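Long-range contact in Myo-inositol phosphohydrolase (Mitsuokella multacida, PDB 4WU3), which probably removes phosphate groups from inositol phosphates such as phytate, as a phosphatase of the protein-tyrosine-phosphatase-like phytase family: residues A518-F523 / T620-W625. The protein carries 2 engineered substitutions. Residues are numbered along the deposited sequence; the frame is centred on the assembly and turned at random.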
loop_
_atom_site.group_PDB
_atom_site.type_symbol
_atom_site.label_atom_id
_atom_site.label_comp_id
_atom_site.label_asym_id
_atom_site.label_seq_id
_atom_site.Cartn_x
_atom_site.Cartn_y
_atom_site.Cartn_z
ATOM N N ALA A 518 4.881 29.911 -21.688
ATOM C CA ALA A 518 4.503 31.281 -21.361
ATOM C C ALA A 518 5.727 32.085 -20.962
ATOM O O ALA A 518 5.884 33.236 -21.374
ATOM C CB ALA A 518 3.483 31.302 -20.230
ATOM N N ASN A 519 6.588 31.472 -20.153
ATOM C CA ASN A 519 7.776 32.146 -19.659
ATOM C C ASN A 519 8.773 32.476 -20.763
ATOM O O ASN A 519 9.439 33.509 -20.719
ATOM C CB ASN A 519 8.435 31.320 -18.557
ATOM C CG ASN A 519 7.697 31.438 -17.243
ATOM O OD1 ASN A 519 6.809 32.281 -17.104
ATOM N ND2 ASN A 519 8.055 30.605 -16.274
ATOM N N ILE A 520 8.850 31.608 -21.761
ATOM C CA ILE A 520 9.748 31.816 -22.888
ATOM C C ILE A 520 9.174 32.881 -23.822
ATOM O O ILE A 520 9.909 33.717 -24.335
ATOM C CB ILE A 520 10.013 30.495 -23.652
ATOM C CG1 ILE A 520 10.863 29.560 -22.785
ATOM C CG2 ILE A 520 10.714 30.763 -24.972
ATOM C CD1 ILE A 520 11.218 28.248 -23.445
ATOM N N ASP A 521 7.860 32.849 -24.028
ATOM C CA ASP A 521 7.174 33.872 -24.811
ATOM C C ASP A 521 7.376 35.249 -24.186
ATOM O O ASP A 521 7.584 36.233 -24.898
ATOM C CB ASP A 521 5.671 33.595 -24.853
ATOM C CG ASP A 521 5.275 32.674 -25.979
ATOM O OD1 ASP A 521 6.124 32.383 -26.835
ATOM O OD2 ASP A 521 4.101 32.256 -26.007
ATOM N N GLU A 522 7.274 35.318 -22.862
ATOM C CA GLU A 522 7.490 36.573 -22.157
ATOM C C GLU A 522 8.878 37.087 -22.486
ATOM O O GLU A 522 9.042 38.258 -22.781
ATOM C CB GLU A 522 7.301 36.427 -20.640
ATOM C CG GLU A 522 7.559 37.712 -19.858
ATOM C CD GLU A 522 6.899 37.740 -18.487
ATOM O OE1 GLU A 522 6.361 36.703 -18.040
ATOM O OE2 GLU A 522 6.917 38.815 -17.848
ATOM N N PHE A 523 9.879 36.219 -22.464
ATOM C CA PHE A 523 11.218 36.671 -22.801
ATOM C C PHE A 523 11.346 37.126 -24.256
ATOM O O PHE A 523 12.001 38.128 -24.538
ATOM C CB PHE A 523 12.268 35.607 -22.520
ATOM C CG PHE A 523 13.667 36.043 -22.876
ATOM C CD1 PHE A 523 14.280 37.083 -22.185
ATOM C CD2 PHE A 523 14.359 35.434 -23.897
ATOM C CE1 PHE A 523 15.565 37.506 -22.516
ATOM C CE2 PHE A 523 15.641 35.849 -24.235
ATOM C CZ PHE A 523 16.247 36.887 -23.543
ATOM N N THR A 620 5.984 34.702 -35.291
ATOM C CA THR A 620 5.291 33.556 -34.712
ATOM C C THR A 620 5.872 33.194 -33.343
ATOM O O THR A 620 7.079 33.004 -33.200
ATOM C CB THR A 620 5.413 32.319 -35.610
ATOM O OG1 THR A 620 4.995 32.645 -36.939
ATOM C CG2 THR A 620 4.554 31.191 -35.059
ATOM N N SER A 621 5.015 33.091 -32.339
ATOM C CA SER A 621 5.486 32.856 -30.982
ATOM C C SER A 621 5.881 31.402 -30.765
ATOM O O SER A 621 5.507 30.517 -31.534
ATOM C CB SER A 621 4.415 33.253 -29.973
ATOM O OG SER A 621 3.344 32.325 -29.993
ATOM N N TRP A 622 6.633 31.174 -29.692
ATOM C CA TRP A 622 7.060 29.837 -29.283
ATOM C C TRP A 622 5.863 28.957 -28.940
ATOM O O TRP A 622 5.824 27.790 -29.316
ATOM C CB TRP A 622 8.005 29.963 -28.089
ATOM C CG TRP A 622 8.325 28.706 -27.316
ATOM C CD1 TRP A 622 7.978 28.451 -26.032
ATOM C CD2 TRP A 622 9.101 27.581 -27.751
ATOM N NE1 TRP A 622 8.470 27.239 -25.638
ATOM C CE2 TRP A 622 9.164 26.682 -26.674
ATOM C CE3 TRP A 622 9.742 27.247 -28.946
ATOM C CZ2 TRP A 622 9.834 25.468 -26.749
ATOM C CZ3 TRP A 622 10.405 26.038 -29.027
ATOM C CH2 TRP A 622 10.454 25.162 -27.930
ATOM N N SER A 623 4.886 29.525 -28.243
ATOM C CA SER A 623 3.683 28.787 -27.876
ATOM C C SER A 623 2.881 28.368 -29.110
ATOM O O SER A 623 2.460 27.220 -29.212
ATOM C CB SER A 623 2.814 29.622 -26.937
ATOM O OG SER A 623 3.403 29.665 -25.648
ATOM N N GLN A 624 2.666 29.298 -30.035
ATOM C CA GLN A 624 1.953 29.000 -31.279
ATOM C C GLN A 624 2.712 27.943 -32.097
ATOM O O GLN A 624 2.120 27.000 -32.609
ATOM C CB GLN A 624 1.742 30.279 -32.102
ATOM C CG GLN A 624 0.796 31.297 -31.465
ATOM C CD GLN A 624 0.867 32.665 -32.128
ATOM O OE1 GLN A 624 1.708 32.902 -32.993
ATOM N NE2 GLN A 624 -0.011 33.580 -31.712
ATOM N N TRP A 625 4.029 28.094 -32.191
ATOM C CA TRP A 625 4.862 27.136 -32.908
ATOM C C TRP A 625 4.735 25.734 -32.311
ATOM O O TRP A 625 4.533 24.761 -33.033
ATOM C CB TRP A 625 6.324 27.584 -32.885
ATOM C CG TRP A 625 7.248 26.743 -33.745
ATOM C CD1 TRP A 625 7.424 26.845 -35.097
ATOM C CD2 TRP A 625 8.121 25.686 -33.308
ATOM N NE1 TRP A 625 8.355 25.922 -35.526
ATOM C CE2 TRP A 625 8.792 25.196 -34.450
ATOM C CE3 TRP A 625 8.397 25.107 -32.063
ATOM C CZ2 TRP A 625 9.713 24.151 -34.386
ATOM C CZ3 TRP A 625 9.313 24.069 -31.997
ATOM C CH2 TRP A 625 9.964 23.603 -33.151
#
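Asp521 reaches from helix 517-529 to the first turn of helix 622-626 and ends against the backbone of Trp622 and both the backbone and hydroxyl of Ser623. Its CB leads to CG, which lies anti to the carbonyl carbon (chi1 -87°) and carries the carboxylate across to the other helix. Asp521 CG is 3.6 Å from Ser623 OG. Asp521 OD1 takes two weak hydrogen bonds, from Trp622 N at 3.1 Å and from Ser623 N at 3.4 Å. Asp521 OD1 also lies 3.3 Å from Trp622 CB. Asp521 OD2 accepts a hydrogen bond from Ser623 OG at 2.7 Å, the donor standing 50° out of the carboxylate plane. The carboxylate stands nearly perpendicular to the indole.

Ser621 is the N-cap of helix 622-626 and forms a capping box with Gln624. Gln624 N gives a hydrogen bond to Ser621 OG, and Ser621 N a weak one to Gln624 OE1. Through the amides of Trp622 and Ser623 the charge of Asp521 sits at the helix N-terminus, where the helix dipole would probably stabilise it. With an alanine at Asp521, the hydroxyl of Ser623 and these two amides would probably lose this acceptor, and the N-terminus its counter-charge.

Beside the polar group, Ile520 CG2 lies over the face of the Trp622 five-membered ring, 4.1 Å from its centroid, in a CH-pi contact. Ile520 CD1 comes within 3.7 Å of Trp622 NE1. Phe606 and Tyr609 of helix 593-613 meet the indole edge-to-face.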